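Long-range contact in peptidoglycan-binding domain 1 (Burkholderia, PDB 5NM7), which probably cleaves bacterial peptidoglycan as a modular phage endolysin, joining a peptidoglycan-binding domain to a large lysozyme-like N-acetylmuramidase domain: residues A[95-107]-A[175-187]. Residues are numbered along the deposited sequence; the frame is centred on the assembly and turned at random.
Sequences RAVNEVESKGAGF and ATSWGAFQIMGFH
The beta hairpin of the lysozyme-like domain docks, through the type I turn Gly179 to Gln182, against the C-terminal end of helix 91-101 and the loop beyond it. One straight backbone bond joins them: Lys103 N reaches a lone pair of Ala180 O at 2.8 Å (172° at the hydrogen). Ser102 turns the chain there: its OG, anti to the backbone N (chi1 -179°), accepts from Gly104 N in an ST turn and touches Ala180 CB at 3.4 Å. Glycine suits position 104, where a CB would jam against the preceding carbonyl O, and Gly179, whose phi is positive. The small Ala180 CB fits between that hydroxyl and Gly106 CA, 3.9 Å from the latter. Phe181 reaches back to the helix, with Ser102 CA over one ring face and Asn98 OD1 at the edge, 3.3 Å from Phe181 CZ. A water donates to Glu101 O and Phe181 O. Lys103 folds across Gln182, Lys103 CE lying 3.9 Å from Gln182 CG. Gln182 NE2 holds Gly179 O at 2.8 Å, bracing the turn, while Ser177 OG, near Leu116 O too, approaches OE1 from above the carbonyl plane. The turn closes in a G1 beta bulge facing Trp178, Gln182 taking the left-handed conformation (phi 51°) usually filled by glycine.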
# COMPACT_ATOMS: atom_id res chain seq x y z
N ARG A 95 6.46 -8.94 3.57
CA ARG A 95 6.96 -8.43 2.31
C ARG A 95 6.05 -8.75 1.14
O ARG A 95 5.78 -7.89 0.30
CB ARG A 95 8.34 -8.99 2.01
CG ARG A 95 9.42 -8.51 2.95
CD ARG A 95 10.76 -8.96 2.35
NE ARG A 95 11.91 -8.55 3.14
CZ ARG A 95 12.43 -7.31 3.20
NH1 ARG A 95 11.89 -6.28 2.53
NH2 ARG A 95 13.51 -7.11 3.94
N ALA A 96 5.53 -9.99 1.09
CA ALA A 96 4.55 -10.36 0.07
C ALA A 96 3.27 -9.57 0.13
O ALA A 96 2.79 -9.10 -0.85
CB ALA A 96 4.24 -11.85 0.16
N VAL A 97 2.71 -9.38 1.33
CA VAL A 97 1.52 -8.55 1.49
C VAL A 97 1.74 -7.12 1.08
O VAL A 97 0.91 -6.51 0.41
CB VAL A 97 1.00 -8.58 2.93
CG1 VAL A 97 -0.12 -7.57 3.13
CG2 VAL A 97 0.44 -9.95 3.19
N ASN A 98 2.86 -6.58 1.50
CA ASN A 98 3.21 -5.21 1.12
C ASN A 98 3.33 -5.07 -0.38
O ASN A 98 2.78 -4.13 -0.97
CB ASN A 98 4.49 -4.79 1.78
CG ASN A 98 4.78 -3.33 1.57
OD1 ASN A 98 3.98 -2.47 1.93
ND2 ASN A 98 5.91 -3.04 0.96
N GLU A 99 4.02 -6.00 -1.03
CA GLU A 99 4.14 -5.95 -2.49
C GLU A 99 2.82 -6.02 -3.22
O GLU A 99 2.58 -5.27 -4.18
CB GLU A 99 5.08 -7.07 -2.98
CG GLU A 99 5.33 -7.05 -4.49
CD GLU A 99 6.28 -8.13 -4.96
OE1 GLU A 99 7.19 -8.49 -4.23
OE2 GLU A 99 6.07 -8.62 -6.07
N VAL A 100 1.95 -6.93 -2.81
CA VAL A 100 0.74 -7.19 -3.54
C VAL A 100 -0.39 -6.25 -3.16
O VAL A 100 -1.16 -5.81 -4.03
CB VAL A 100 0.33 -8.66 -3.34
CG1 VAL A 100 -1.00 -8.91 -4.01
CG2 VAL A 100 1.43 -9.56 -3.89
N GLU A 101 -0.52 -5.96 -1.86
CA GLU A 101 -1.70 -5.26 -1.35
C GLU A 101 -1.53 -3.76 -1.21
O GLU A 101 -2.52 -3.06 -1.21
CB GLU A 101 -2.11 -5.80 0.00
CG GLU A 101 -2.47 -7.27 -0.03
CD GLU A 101 -3.79 -7.55 -0.71
OE1 GLU A 101 -4.44 -6.65 -1.27
OE2 GLU A 101 -4.23 -8.75 -0.69
N SER A 102 -0.31 -3.29 -1.12
CA SER A 102 -0.12 -1.85 -1.02
C SER A 102 -0.41 -1.20 -2.38
O SER A 102 -0.11 -1.75 -3.42
CB SER A 102 1.32 -1.53 -0.65
OG SER A 102 1.48 -0.12 -0.55
N LYS A 103 -0.94 0.02 -2.34
CA LYS A 103 -0.98 0.86 -3.53
C LYS A 103 0.41 1.29 -3.98
O LYS A 103 0.57 1.77 -5.12
CB LYS A 103 -1.79 2.13 -3.25
CG LYS A 103 -3.26 1.88 -2.99
CD LYS A 103 -3.98 1.54 -4.28
CE LYS A 103 -5.48 1.30 -4.08
NZ LYS A 103 -5.78 -0.04 -3.50
N GLY A 104 1.40 1.14 -3.12
CA GLY A 104 2.78 1.52 -3.41
C GLY A 104 3.01 2.89 -2.80
O GLY A 104 3.37 3.00 -1.61
N ALA A 105 2.77 3.93 -3.59
CA ALA A 105 2.75 5.27 -3.02
C ALA A 105 1.51 5.46 -2.11
O ALA A 105 0.40 5.33 -2.57
CB ALA A 105 2.73 6.32 -4.13
N GLY A 106 1.76 5.79 -0.86
CA GLY A 106 0.70 6.12 0.09
C GLY A 106 0.24 7.57 -0.00
O GLY A 106 -0.77 7.94 0.61
N PHE A 107 0.99 8.38 -0.75
CA PHE A 107 0.68 9.79 -0.93
C PHE A 107 0.59 10.16 -2.39
O PHE A 107 1.28 9.59 -3.26
CB PHE A 107 1.77 10.67 -0.29
CG PHE A 107 1.89 10.49 1.17
CD1 PHE A 107 2.81 9.57 1.71
CD2 PHE A 107 1.04 11.16 2.03
CE1 PHE A 107 2.91 9.38 3.07
CE2 PHE A 107 1.16 10.98 3.40
CZ PHE A 107 2.08 10.08 3.91
N ALA A 175 -16.02 7.45 6.12
CA ALA A 175 -16.44 6.90 4.86
C ALA A 175 -15.35 6.99 3.78
O ALA A 175 -15.64 6.79 2.59
CB ALA A 175 -17.65 7.66 4.36
N THR A 176 -14.11 7.24 4.18
CA THR A 176 -13.01 7.34 3.24
C THR A 176 -11.96 6.30 3.59
O THR A 176 -11.72 6.04 4.76
CB THR A 176 -12.44 8.76 3.27
OG1 THR A 176 -13.48 9.65 2.90
CG2 THR A 176 -11.28 8.91 2.28
N SER A 177 -11.34 5.71 2.57
CA SER A 177 -10.15 4.85 2.79
C SER A 177 -8.86 5.60 2.65
O SER A 177 -8.72 6.44 1.74
CB SER A 177 -10.17 3.66 1.83
OG SER A 177 -10.36 4.08 0.48
N TRP A 178 -7.87 5.28 3.47
CA TRP A 178 -6.67 6.10 3.61
C TRP A 178 -5.40 5.35 3.42
O TRP A 178 -5.23 4.26 3.95
CB TRP A 178 -6.64 6.69 5.01
CG TRP A 178 -7.79 7.58 5.24
CD1 TRP A 178 -9.05 7.23 5.66
CD2 TRP A 178 -7.82 8.97 5.03
NE1 TRP A 178 -9.86 8.31 5.69
CE2 TRP A 178 -9.13 9.40 5.29
CE3 TRP A 178 -6.87 9.90 4.60
CZ2 TRP A 178 -9.52 10.73 5.20
CZ3 TRP A 178 -7.25 11.21 4.49
CH2 TRP A 178 -8.56 11.61 4.77
N GLY A 179 -4.50 5.95 2.66
CA GLY A 179 -3.11 5.54 2.58
C GLY A 179 -2.89 4.29 1.75
O GLY A 179 -3.77 3.85 1.01
N ALA A 180 -1.67 3.78 1.87
CA ALA A 180 -1.14 2.74 1.00
C ALA A 180 -1.96 1.47 1.07
O ALA A 180 -2.09 0.76 0.07
CB ALA A 180 0.30 2.43 1.38
N PHE A 181 -2.58 1.21 2.25
CA PHE A 181 -3.46 0.03 2.41
C PHE A 181 -4.95 0.31 2.41
O PHE A 181 -5.75 -0.58 2.64
CB PHE A 181 -3.02 -0.74 3.67
CG PHE A 181 -1.67 -1.30 3.54
CD1 PHE A 181 -1.45 -2.53 2.94
CD2 PHE A 181 -0.57 -0.56 3.91
CE1 PHE A 181 -0.18 -3.01 2.75
CE2 PHE A 181 0.70 -1.07 3.76
CZ PHE A 181 0.90 -2.28 3.14
N GLN A 182 -5.33 1.56 2.14
CA GLN A 182 -6.71 1.93 1.96
C GLN A 182 -7.61 1.44 3.11
O GLN A 182 -8.61 0.74 2.88
CB GLN A 182 -7.19 1.52 0.57
CG GLN A 182 -6.53 2.35 -0.52
CD GLN A 182 -7.04 3.79 -0.52
OE1 GLN A 182 -8.16 4.03 -0.95
NE2 GLN A 182 -6.27 4.71 0.01
N ILE A 183 -7.19 1.77 4.32
CA ILE A 183 -7.95 1.41 5.52
C ILE A 183 -9.10 2.39 5.66
O ILE A 183 -8.89 3.63 5.64
CB ILE A 183 -7.06 1.35 6.74
CG1 ILE A 183 -5.89 0.38 6.54
CG2 ILE A 183 -7.88 1.01 7.98
CD1 ILE A 183 -6.27 -1.06 6.25
N MET A 184 -10.33 1.87 5.80
CA MET A 184 -11.47 2.72 6.02
C MET A 184 -11.40 3.46 7.35
O MET A 184 -11.11 2.88 8.39
CB MET A 184 -12.76 1.94 5.94
CG MET A 184 -13.08 1.40 4.56
SD MET A 184 -13.37 2.68 3.32
CE MET A 184 -14.71 3.64 4.00
N GLY A 185 -11.70 4.75 7.31
CA GLY A 185 -11.66 5.58 8.47
C GLY A 185 -12.59 5.10 9.61
O GLY A 185 -12.26 5.31 10.77
N PHE A 186 -13.69 4.43 9.27
CA PHE A 186 -14.62 3.98 10.31
C PHE A 186 -14.03 2.92 11.25
O PHE A 186 -14.62 2.65 12.33
CB PHE A 186 -15.94 3.52 9.73
CG PHE A 186 -15.90 2.26 8.91
CD1 PHE A 186 -15.73 1.01 9.50
CD2 PHE A 186 -16.07 2.31 7.54
CE1 PHE A 186 -15.71 -0.15 8.72
CE2 PHE A 186 -16.06 1.17 6.76
CZ PHE A 186 -15.88 -0.06 7.35
N HIS A 187 -12.90 2.35 10.89
CA HIS A 187 -12.17 1.45 11.80
C HIS A 187 -11.42 2.15 12.92
O HIS A 187 -10.81 1.48 13.74
CB HIS A 187 -11.23 0.52 11.00
CG HIS A 187 -11.95 -0.50 10.19
ND1 HIS A 187 -12.52 -1.63 10.75
CD2 HIS A 187 -12.21 -0.57 8.87
CE1 HIS A 187 -13.12 -2.33 9.80
NE2 HIS A 187 -12.93 -1.72 8.65
O HOH W 1 -4.68 -2.76 0.50